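Local coordinates for FERM, ARHGEF and pleckstrin domain-containing protein 2 (PDB 4GYV), which acts as a guanine nucleotide exchange factor that activates RAC1, and is represented here by its DH (RhoGEF) domain, at residues 9-14 against 161-166; 67-72 against 89-94; 166-171 against 180-185. All coordinates share one frame; numbering follows the deposited sequence.

Contact 1: residues 9-14 against 161-166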
loop_
_atom_site.group_PDB
_atom_site.type_symbol
_atom_site.label_atom_id
_atom_site.label_comp_id
_atom_site.label_asym_id
_atom_site.label_seq_id
_atom_site.Cartn_x
_atom_site.Cartn_y
_atom_site.Cartn_z
ATOM N N TYR A 9 5.041 -11.663 -20.864
ATOM C CA TYR A 9 4.168 -11.320 -19.740
ATOM C C TYR A 9 4.996 -10.991 -18.491
ATOM O O TYR A 9 4.761 -9.973 -17.846
ATOM C CB TYR A 9 3.090 -12.381 -19.447
ATOM C CG TYR A 9 2.387 -12.103 -18.135
ATOM C CD1 TYR A 9 1.478 -11.074 -18.024
ATOM C CD2 TYR A 9 2.690 -12.824 -16.988
ATOM C CE1 TYR A 9 0.873 -10.780 -16.808
ATOM C CE2 TYR A 9 2.089 -12.539 -15.781
ATOM C CZ TYR A 9 1.181 -11.517 -15.688
ATOM O OH TYR A 9 0.584 -11.223 -14.469
ATOM N N PHE A 10 5.983 -11.826 -18.169
ATOM C CA PHE A 10 6.829 -11.566 -17.002
ATOM C C PHE A 10 7.560 -10.225 -17.056
ATOM O O PHE A 10 7.596 -9.504 -16.078
ATOM C CB PHE A 10 7.810 -12.696 -16.755
ATOM C CG PHE A 10 7.155 -13.994 -16.362
ATOM C CD1 PHE A 10 6.337 -14.066 -15.248
ATOM C CD2 PHE A 10 7.380 -15.159 -17.091
ATOM C CE1 PHE A 10 5.734 -15.269 -14.878
ATOM C CE2 PHE A 10 6.788 -16.362 -16.721
ATOM C CZ PHE A 10 5.955 -16.416 -15.622
ATOM N N ILE A 11 8.122 -9.869 -18.199
ATOM C CA ILE A 11 8.803 -8.585 -18.297
ATOM C C ILE A 11 7.813 -7.459 -18.069
ATOM O O ILE A 11 8.086 -6.537 -17.311
ATOM C CB ILE A 11 9.498 -8.409 -19.647
ATOM C CG1 ILE A 11 10.588 -9.441 -19.808
ATOM C CG2 ILE A 11 10.094 -7.020 -19.776
ATOM C CD1 ILE A 11 11.002 -9.596 -21.245
ATOM N N ALA A 12 6.649 -7.555 -18.693
ATOM C CA ALA A 12 5.591 -6.570 -18.482
ATOM C C ALA A 12 5.287 -6.429 -17.003
ATOM O O ALA A 12 5.234 -5.324 -16.471
ATOM C CB ALA A 12 4.331 -6.959 -19.232
ATOM N N LYS A 13 5.117 -7.557 -16.330
ATOM C CA LYS A 13 4.778 -7.513 -14.923
ATOM C C LYS A 13 5.939 -6.942 -14.096
ATOM O O LYS A 13 5.715 -6.190 -13.141
ATOM C CB LYS A 13 4.345 -8.886 -14.436
ATOM C CG LYS A 13 3.644 -8.801 -13.105
ATOM C CD LYS A 13 2.115 -8.832 -13.168
ATOM C CE LYS A 13 1.530 -8.241 -11.862
ATOM N NZ LYS A 13 0.589 -9.157 -11.130
ATOM N N GLU A 14 7.170 -7.266 -14.488
ATOM C CA GLU A 14 8.358 -6.716 -13.843
ATOM C C GLU A 14 8.413 -5.187 -14.025
ATOM O O GLU A 14 8.757 -4.455 -13.098
ATOM C CB GLU A 14 9.645 -7.392 -14.368
ATOM C CG GLU A 14 9.894 -8.844 -13.871
ATOM C CD GLU A 14 10.934 -9.636 -14.714
ATOM O OE1 GLU A 14 11.563 -9.034 -15.618
ATOM O OE2 GLU A 14 11.141 -10.860 -14.467
ATOM N N ARG A 161 16.026 0.703 -20.369
ATOM C CA ARG A 161 16.810 0.255 -21.516
ATOM C C ARG A 161 17.038 -1.244 -21.388
ATOM O O ARG A 161 17.051 -1.968 -22.375
ATOM C CB ARG A 161 18.154 0.992 -21.608
ATOM C CG ARG A 161 18.916 0.808 -22.940
ATOM C CD ARG A 161 20.432 0.599 -22.758
ATOM N NE ARG A 161 21.125 1.716 -22.096
ATOM C CZ ARG A 161 21.901 1.594 -21.012
ATOM N NH1 ARG A 161 22.085 0.401 -20.450
ATOM N NH2 ARG A 161 22.494 2.662 -20.480
ATOM N N LEU A 162 17.195 -1.702 -20.155
ATOM C CA LEU A 162 17.493 -3.093 -19.879
ATOM C C LEU A 162 16.304 -3.954 -20.211
ATOM O O LEU A 162 16.430 -4.964 -20.908
ATOM C CB LEU A 162 17.791 -3.249 -18.402
ATOM C CG LEU A 162 19.231 -3.523 -18.049
ATOM C CD1 LEU A 162 19.468 -4.985 -18.399
ATOM C CD2 LEU A 162 20.153 -2.542 -18.831
ATOM N N LEU A 163 15.153 -3.537 -19.679
ATOM C CA LEU A 163 13.876 -4.215 -19.849
ATOM C C LEU A 163 13.453 -4.288 -21.316
ATOM O O LEU A 163 13.065 -5.344 -21.797
ATOM C CB LEU A 163 12.807 -3.528 -18.995
ATOM C CG LEU A 163 12.963 -3.709 -17.476
ATOM C CD1 LEU A 163 12.408 -2.520 -16.713
ATOM C CD2 LEU A 163 12.329 -5.014 -16.976
ATOM N N LEU A 164 13.536 -3.174 -22.028
ATOM C CA LEU A 164 13.259 -3.194 -23.454
ATOM C C LEU A 164 14.222 -4.102 -24.221
ATOM O O LEU A 164 13.854 -4.742 -25.205
ATOM C CB LEU A 164 13.252 -1.776 -24.007
ATOM C CG LEU A 164 11.871 -1.188 -23.729
ATOM C CD1 LEU A 164 11.874 0.327 -23.623
ATOM C CD2 LEU A 164 10.942 -1.649 -24.839
ATOM N N SER A 165 15.454 -4.190 -23.754
ATOM C CA SER A 165 16.399 -5.093 -24.380
ATOM C C SER A 165 15.931 -6.524 -24.295
ATOM O O SER A 165 16.091 -7.289 -25.239
ATOM C CB SER A 165 17.763 -4.972 -23.733
ATOM O OG SER A 165 18.352 -3.751 -24.120
ATOM N N ARG A 166 15.352 -6.889 -23.163
ATOM C CA ARG A 166 14.961 -8.268 -22.957
ATOM C C ARG A 166 13.774 -8.613 -23.839
ATOM O O ARG A 166 13.715 -9.705 -24.429
ATOM C CB ARG A 166 14.607 -8.491 -21.507
ATOM C CG ARG A 166 15.616 -7.942 -20.533
ATOM C CD ARG A 166 15.956 -8.970 -19.464
ATOM N NE ARG A 166 14.761 -9.567 -18.874
ATOM C CZ ARG A 166 14.075 -9.021 -17.879
ATOM N NH1 ARG A 166 14.476 -7.855 -17.341
ATOM N NH2 ARG A 166 13.004 -9.658 -17.416
#

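Contact 2: residues 67-72 against 89-94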
loop_
_atom_site.group_PDB
_atom_site.type_symbol
_atom_site.label_atom_id
_atom_site.label_comp_id
_atom_site.label_asym_id
_atom_site.label_seq_id
_atom_site.Cartn_x
_atom_site.Cartn_y
_atom_site.Cartn_z
ATOM N N HIS A 67 -0.025 4.544 -15.065
ATOM C CA HIS A 67 -1.457 4.437 -15.281
ATOM C C HIS A 67 -1.771 3.593 -16.506
ATOM O O HIS A 67 -2.696 2.779 -16.501
ATOM C CB HIS A 67 -2.058 5.815 -15.437
ATOM C CG HIS A 67 -3.541 5.798 -15.562
ATOM N ND1 HIS A 67 -4.184 5.881 -16.783
ATOM C CD2 HIS A 67 -4.512 5.686 -14.625
ATOM C CE1 HIS A 67 -5.487 5.838 -16.589
ATOM N NE2 HIS A 67 -5.711 5.718 -15.291
ATOM N N GLU A 68 -0.978 3.797 -17.552
ATOM C CA GLU A 68 -1.174 3.109 -18.804
ATOM C C GLU A 68 -0.735 1.650 -18.684
ATOM O O GLU A 68 -1.423 0.740 -19.157
ATOM C CB GLU A 68 -0.425 3.836 -19.907
ATOM C CG GLU A 68 -1.088 5.132 -20.338
ATOM C CD GLU A 68 -0.322 5.853 -21.445
ATOM O OE1 GLU A 68 0.324 5.177 -22.270
ATOM O OE2 GLU A 68 -0.344 7.103 -21.483
ATOM N N VAL A 69 0.389 1.426 -18.016
ATOM C CA VAL A 69 0.886 0.071 -17.838
ATOM C C VAL A 69 -0.073 -0.760 -16.992
ATOM O O VAL A 69 -0.286 -1.933 -17.268
ATOM C CB VAL A 69 2.305 0.051 -17.240
ATOM C CG1 VAL A 69 2.734 -1.344 -16.952
ATOM C CG2 VAL A 69 3.291 0.679 -18.208
ATOM N N GLU A 70 -0.683 -0.140 -15.992
ATOM C CA GLU A 70 -1.594 -0.844 -15.096
ATOM C C GLU A 70 -2.877 -1.302 -15.780
ATOM O O GLU A 70 -3.372 -2.408 -15.510
ATOM C CB GLU A 70 -1.942 0.042 -13.903
ATOM C CG GLU A 70 -1.261 -0.394 -12.623
ATOM C CD GLU A 70 -1.338 0.652 -11.526
ATOM O OE1 GLU A 70 -2.076 1.660 -11.703
ATOM O OE2 GLU A 70 -0.655 0.453 -10.491
ATOM N N GLN A 71 -3.422 -0.439 -16.640
ATOM C CA GLN A 71 -4.638 -0.740 -17.373
ATOM C C GLN A 71 -4.364 -1.981 -18.179
ATOM O O GLN A 71 -5.144 -2.932 -18.185
ATOM C CB GLN A 71 -4.926 0.361 -18.372
ATOM C CG GLN A 71 -5.980 1.384 -18.016
ATOM C CD GLN A 71 -6.404 2.165 -19.260
ATOM O OE1 GLN A 71 -5.841 3.216 -19.579
ATOM N NE2 GLN A 71 -7.374 1.626 -19.991
ATOM N N ARG A 72 -3.227 -1.944 -18.866
ATOM C CA ARG A 72 -2.911 -2.924 -19.879
ATOM C C ARG A 72 -2.668 -4.267 -19.231
ATOM O O ARG A 72 -3.199 -5.271 -19.679
ATOM C CB ARG A 72 -1.708 -2.478 -20.698
ATOM C CG ARG A 72 -1.205 -3.507 -21.672
ATOM C CD ARG A 72 -2.255 -3.839 -22.707
ATOM N NE ARG A 72 -2.643 -2.664 -23.477
ATOM C CZ ARG A 72 -1.984 -2.192 -24.535
ATOM N NH1 ARG A 72 -0.885 -2.782 -24.988
ATOM N NH2 ARG A 72 -2.423 -1.108 -25.146
ATOM N N GLN A 89 -2.627 -8.447 -25.082
ATOM C CA GLN A 89 -1.489 -9.231 -24.609
ATOM C C GLN A 89 -0.158 -8.756 -25.155
ATOM O O GLN A 89 0.651 -9.526 -25.685
ATOM C CB GLN A 89 -1.751 -10.709 -24.797
ATOM C CG GLN A 89 -2.840 -11.106 -23.843
ATOM C CD GLN A 89 -3.396 -12.481 -24.043
ATOM O OE1 GLN A 89 -2.833 -13.291 -24.770
ATOM N NE2 GLN A 89 -4.523 -12.760 -23.382
ATOM N N ARG A 90 0.063 -7.458 -24.983
ATOM C CA ARG A 90 1.286 -6.827 -25.432
ATOM C C ARG A 90 1.471 -5.539 -24.672
ATOM O O ARG A 90 0.570 -5.109 -23.966
ATOM C CB ARG A 90 1.220 -6.556 -26.920
ATOM C CG ARG A 90 0.037 -5.776 -27.299
ATOM C CD ARG A 90 0.249 -5.186 -28.645
ATOM N NE ARG A 90 -0.690 -4.099 -28.907
ATOM C CZ ARG A 90 -0.422 -3.100 -29.741
ATOM N NH1 ARG A 90 -1.329 -2.135 -29.935
ATOM N NH2 ARG A 90 0.770 -3.072 -30.363
ATOM N N ILE A 91 2.636 -4.920 -24.834
ATOM C CA ILE A 91 3.025 -3.800 -23.993
ATOM C C ILE A 91 3.787 -2.748 -24.804
ATOM O O ILE A 91 3.923 -1.591 -24.382
ATOM C CB ILE A 91 3.908 -4.298 -22.830
ATOM C CG1 ILE A 91 4.082 -3.225 -21.769
ATOM C CG2 ILE A 91 5.276 -4.713 -23.354
ATOM C CD1 ILE A 91 2.818 -2.835 -21.135
ATOM N N GLY A 92 4.259 -3.153 -25.978
ATOM C CA GLY A 92 5.194 -2.357 -26.759
ATOM C C GLY A 92 4.673 -1.028 -27.265
ATOM O O GLY A 92 5.427 -0.070 -27.386
ATOM N N ASP A 93 3.386 -0.972 -27.577
ATOM C CA ASP A 93 2.773 0.271 -28.031
ATOM C C ASP A 93 2.848 1.326 -26.943
ATOM O O ASP A 93 3.115 2.498 -27.222
ATOM C CB ASP A 93 1.313 0.047 -28.431
ATOM C CG ASP A 93 0.544 -0.794 -27.421
ATOM O OD1 ASP A 93 1.170 -1.603 -26.693
ATOM O OD2 ASP A 93 -0.694 -0.656 -27.366
ATOM N N ILE A 94 2.618 0.891 -25.704
ATOM C CA ILE A 94 2.639 1.766 -24.549
ATOM C C ILE A 94 4.071 2.225 -24.260
ATOM O O ILE A 94 4.327 3.419 -24.114
ATOM C CB ILE A 94 1.995 1.062 -23.343
ATOM C CG1 ILE A 94 0.525 0.813 -23.647
ATOM C CG2 ILE A 94 2.140 1.873 -22.058
ATOM C CD1 ILE A 94 -0.186 0.165 -22.548
#

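Contact 3: residues 166-171 against 180-185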
loop_
_atom_site.group_PDB
_atom_site.type_symbol
_atom_site.label_atom_id
_atom_site.label_comp_id
_atom_site.label_asym_id
_atom_site.label_seq_id
_atom_site.Cartn_x
_atom_site.Cartn_y
_atom_site.Cartn_z
ATOM N N ARG A 166 15.352 -6.889 -23.163
ATOM C CA ARG A 166 14.961 -8.268 -22.957
ATOM C C ARG A 166 13.774 -8.613 -23.839
ATOM O O ARG A 166 13.715 -9.705 -24.429
ATOM C CB ARG A 166 14.607 -8.491 -21.507
ATOM C CG ARG A 166 15.616 -7.942 -20.533
ATOM C CD ARG A 166 15.956 -8.970 -19.464
ATOM N NE ARG A 166 14.761 -9.567 -18.874
ATOM C CZ ARG A 166 14.075 -9.021 -17.879
ATOM N NH1 ARG A 166 14.476 -7.855 -17.341
ATOM N NH2 ARG A 166 13.004 -9.658 -17.416
ATOM N N LEU A 167 12.829 -7.677 -23.912
ATOM C CA LEU A 167 11.660 -7.818 -24.772
ATOM C C LEU A 167 12.101 -7.961 -26.215
ATOM O O LEU A 167 11.645 -8.854 -26.915
ATOM C CB LEU A 167 10.718 -6.613 -24.646
ATOM C CG LEU A 167 9.689 -6.608 -23.519
ATOM C CD1 LEU A 167 8.906 -5.307 -23.518
ATOM C CD2 LEU A 167 8.752 -7.787 -23.670
ATOM N N CYS A 168 12.988 -7.074 -26.661
ATOM C CA CYS A 168 13.418 -7.096 -28.045
ATOM C C CYS A 168 14.104 -8.404 -28.338
ATOM O O CYS A 168 13.855 -9.035 -29.364
ATOM C CB CYS A 168 14.327 -5.920 -28.348
ATOM S SG CYS A 168 13.428 -4.378 -28.536
ATOM N N ALA A 169 14.943 -8.833 -27.408
ATOM C CA ALA A 169 15.607 -10.121 -27.527
ATOM C C ALA A 169 14.633 -11.297 -27.517
ATOM O O ALA A 169 14.927 -12.350 -28.045
ATOM C CB ALA A 169 16.605 -10.273 -26.435
ATOM N N HIS A 170 13.474 -11.124 -26.905
ATOM C CA HIS A 170 12.547 -12.232 -26.755
ATOM C C HIS A 170 11.670 -12.438 -27.989
ATOM O O HIS A 170 11.482 -13.560 -28.458
ATOM C CB HIS A 170 11.667 -12.015 -25.530
ATOM C CG HIS A 170 10.434 -12.859 -25.531
ATOM N ND1 HIS A 170 10.461 -14.210 -25.261
ATOM C CD2 HIS A 170 9.143 -12.553 -25.803
ATOM C CE1 HIS A 170 9.233 -14.694 -25.347
ATOM N NE2 HIS A 170 8.415 -13.709 -25.677
ATOM N N TYR A 171 11.132 -11.340 -28.500
ATOM C CA TYR A 171 10.213 -11.369 -29.629
ATOM C C TYR A 171 10.941 -11.741 -30.916
ATOM O O TYR A 171 12.099 -11.352 -31.135
ATOM C CB TYR A 171 9.542 -10.002 -29.785
ATOM C CG TYR A 171 8.432 -9.711 -28.786
ATOM C CD1 TYR A 171 7.407 -10.623 -28.577
ATOM C CD2 TYR A 171 8.390 -8.515 -28.075
ATOM C CE1 TYR A 171 6.381 -10.367 -27.689
ATOM C CE2 TYR A 171 7.354 -8.253 -27.174
ATOM C CZ TYR A 171 6.354 -9.196 -26.992
ATOM O OH TYR A 171 5.310 -8.989 -26.124
ATOM N N ASP A 180 7.042 -2.254 -32.302
ATOM C CA ASP A 180 6.846 -1.227 -31.307
ATOM C C ASP A 180 7.943 -1.307 -30.250
ATOM O O ASP A 180 8.374 -0.291 -29.722
ATOM C CB ASP A 180 5.456 -1.339 -30.664
ATOM C CG ASP A 180 4.331 -0.843 -31.570
ATOM O OD1 ASP A 180 4.600 -0.112 -32.550
ATOM O OD2 ASP A 180 3.162 -1.177 -31.279
ATOM N N CYS A 181 8.405 -2.509 -29.935
ATOM C CA CYS A 181 9.386 -2.655 -28.869
ATOM C C CYS A 181 10.745 -2.199 -29.333
ATOM O O CYS A 181 11.483 -1.556 -28.585
ATOM C CB CYS A 181 9.454 -4.093 -28.378
ATOM S SG CYS A 181 8.112 -4.508 -27.253
ATOM N N HIS A 182 11.074 -2.530 -30.574
ATOM C CA HIS A 182 12.340 -2.108 -31.142
ATOM C C HIS A 182 12.376 -0.597 -31.249
ATOM O O HIS A 182 13.385 0.033 -30.929
ATOM C CB HIS A 182 12.600 -2.785 -32.492
ATOM C CG HIS A 182 13.296 -4.108 -32.371
ATOM N ND1 HIS A 182 14.643 -4.269 -32.630
ATOM C CD2 HIS A 182 12.841 -5.330 -31.997
ATOM C CE1 HIS A 182 14.983 -5.531 -32.428
ATOM N NE2 HIS A 182 13.908 -6.195 -32.043
ATOM N N GLU A 183 11.264 -0.017 -31.673
ATOM C CA GLU A 183 11.157 1.430 -31.755
ATOM C C GLU A 183 11.381 2.068 -30.386
ATOM O O GLU A 183 12.160 3.008 -30.246
ATOM C CB GLU A 183 9.804 1.835 -32.342
ATOM C CG GLU A 183 9.852 2.137 -33.815
ATOM C CD GLU A 183 10.984 3.086 -34.143
ATOM O OE1 GLU A 183 11.760 2.792 -35.084
ATOM O OE2 GLU A 183 11.103 4.122 -33.447
ATOM N N ALA A 184 10.707 1.527 -29.378
ATOM C CA ALA A 184 10.819 2.012 -28.009
ATOM C C ALA A 184 12.249 1.896 -27.475
ATOM O O ALA A 184 12.744 2.796 -26.794
ATOM C CB ALA A 184 9.856 1.253 -27.109
ATOM N N LEU A 185 12.907 0.783 -27.775
ATOM C CA LEU A 185 14.265 0.593 -27.313
ATOM C C LEU A 185 15.179 1.646 -27.918
ATOM O O LEU A 185 16.104 2.149 -27.263
ATOM C CB LEU A 185 14.765 -0.785 -27.688
ATOM C CG LEU A 185 16.232 -1.034 -27.341
ATOM C CD1 LEU A 185 16.499 -0.799 -25.878
ATOM C CD2 LEU A 185 16.603 -2.438 -27.713
#

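Contact 1: residues 9-14 against 161-166
Ile11 and Glu14, one turn apart on helix 7-39, meet Leu163 and Arg166, three residues apart on helix 152-170, an example of two nearly antiparallel helices joined by an apolar contact and a charge pair. The short axes run at 167° to each other and approach to 10.3 Å, with the CA atoms of Ile11 and Leu163 facing each other at 6.9 Å. Ile11 comes first and uses all its branches. Ile11 CG2, anti to the backbone N, lies 4.1 Å from Leu163 CD2, the two side chains sliding past one another in opposite directions. The other branch crosses Arg166 obliquely: Ile11 CD1 rests 3.8 Å from Arg166 CB, and Ile11 CG1 meets the guanidinium. One turn on, Glu14 extends beyond CG and crosses the arginine at about a right angle. Glu14 OE1 receives Arg166 NH2 at the edge of the guanidinium in a salt bridge. The modelled separation is too short to be taken literally at 2.9 Å resolution, and the detailed geometry of the pair is doubtful. Glu14 OE2 is also hydrogen-bonded by His159 of a second subunit, so the carboxylate is shared between copies. On the far side of helix 7-39, Tyr9 and Ala12 pack on helix 56-77, whereas Leu164 turns to helices 178-194 and 92-102. In Dbl-family terms these two segments probably belong to conserved regions 1 and 3, and the contact joins those long helices within the all-helical bundle.

Contact 2: residues 67-72 against 89-94
Arg72 reaches Asp93 tip to tip, and its torsions show how a long side chain can serve a carboxylate and a backbone carbonyl at once. CG stands anti to the backbone N (chi1 173°), after which the chain bends at chi2 and chi3. Asp93 CG stands between its backbone N and carbonyl carbon (chi1 45°), on the side where Arg72 approaches. The guanidinium grips the carboxylate end-on: Arg72 NH2 meets Asp93 OD2 at 2.8 Å, and Arg72 NH1 meets Asp93 OD1 at 2.9 Å on its syn lone pair. The two planes are nearly coplanar, 27° apart. Arg72 NH1 also donates to Arg90 O at 2.9 Å; this oxygen lies in the guanidinium plane, while NH1 stands above the plane of the carbonyl. Ile94, whose side chain slides past Arg72 in the opposite direction, puts CD1 over the centre of one guanidinium face; Ile94 CD1 also touches Arg72 CB at 3.6 Å. Nearer the start of 67-72, Val69 CG2 lies 4.2 Å from Ile94 CG2, which also touches Glu68, salt-bridged to Arg97. Arg90 lays its guanidinium over Asp93 CG, pairing by charge alone, and is bridged in turn to Asp180. Two arginines thus converge on Asp93, which would be expected to stay ionised and offset their repulsion, while its bonds fix the rotation of the Arg72 guanidinium.

Contact 3: residues 166-171 against 180-185
Cys168 presses its sulfur against Cys181, His182 and Leu185, and these contacts show how a small side chain can make many contacts between two packed helices. SG sits anti to the carbonyl carbon (chi1 -77°), which turns it to the backbone of helix 178-194, where Cys168 SG lies 3.4 Å from Cys181 O. The same sulfur stands over one face of the His182 ring, offset toward the rim: the distance from Cys168 SG to the ring centroid of His182 is 3.9 Å, 20° off the ring normal. Cys168 CB lies there as well, in a CH-pi contact, so both side-chain atoms of Cys168 lie over the imidazole face. Beyond it, Leu185 CD2 closes on Cys168 SG at 3.8 Å.

Cys181 answers from the second helix. Cys181 CB meets Cys168 SG at 4.0 Å, but the sulfur of Cys181 is directed elsewhere, and no disulfide links the two residues. Cys181 SG instead fits between Leu167 CD1, at 3.9 Å, and the edge of the Tyr171 ring, where Tyr171 CE2 is 3.8 Å away, a sulfur-aromatic contact made near the ring plane rather than over its face. No hydrogen bond links the two segments, which are held by sulfur, aromatic and aliphatic surfaces.

The short axes approach to 9.1 Å and cross at -145°, as the two arms of a helical hairpin of the all-helical DH domain, whose turn lies between Tyr171 and Tyr178. Around it, Leu167 also packs on Ile11 of helix 7-39 and Leu95 of helix 92-102, and Tyr171 on Ala8. Ala184 and Leu185 extend the pairing along helix 152-170 by packing on Leu164.

Starting from the N terminus, helix 7-39 supplies the first half of contact 1, whose partner comes only after 146 intervening residues, so contact 1 closes the longest loop. Contact 2 is nested inside that loop and closes a much shorter one, from helix 56-77 to the start of helix 92-102. Contact 3 follows in series, with only eight residues between its segments. Contacts 1 and 3 share Arg166 and helix 152-170, and they touch through Ile11 and Leu164. Contact 2 meets contact 3 where Gly92 packs on Asp180 and Cys181. Together the three tie five helices into one end of the elongated DH bundle.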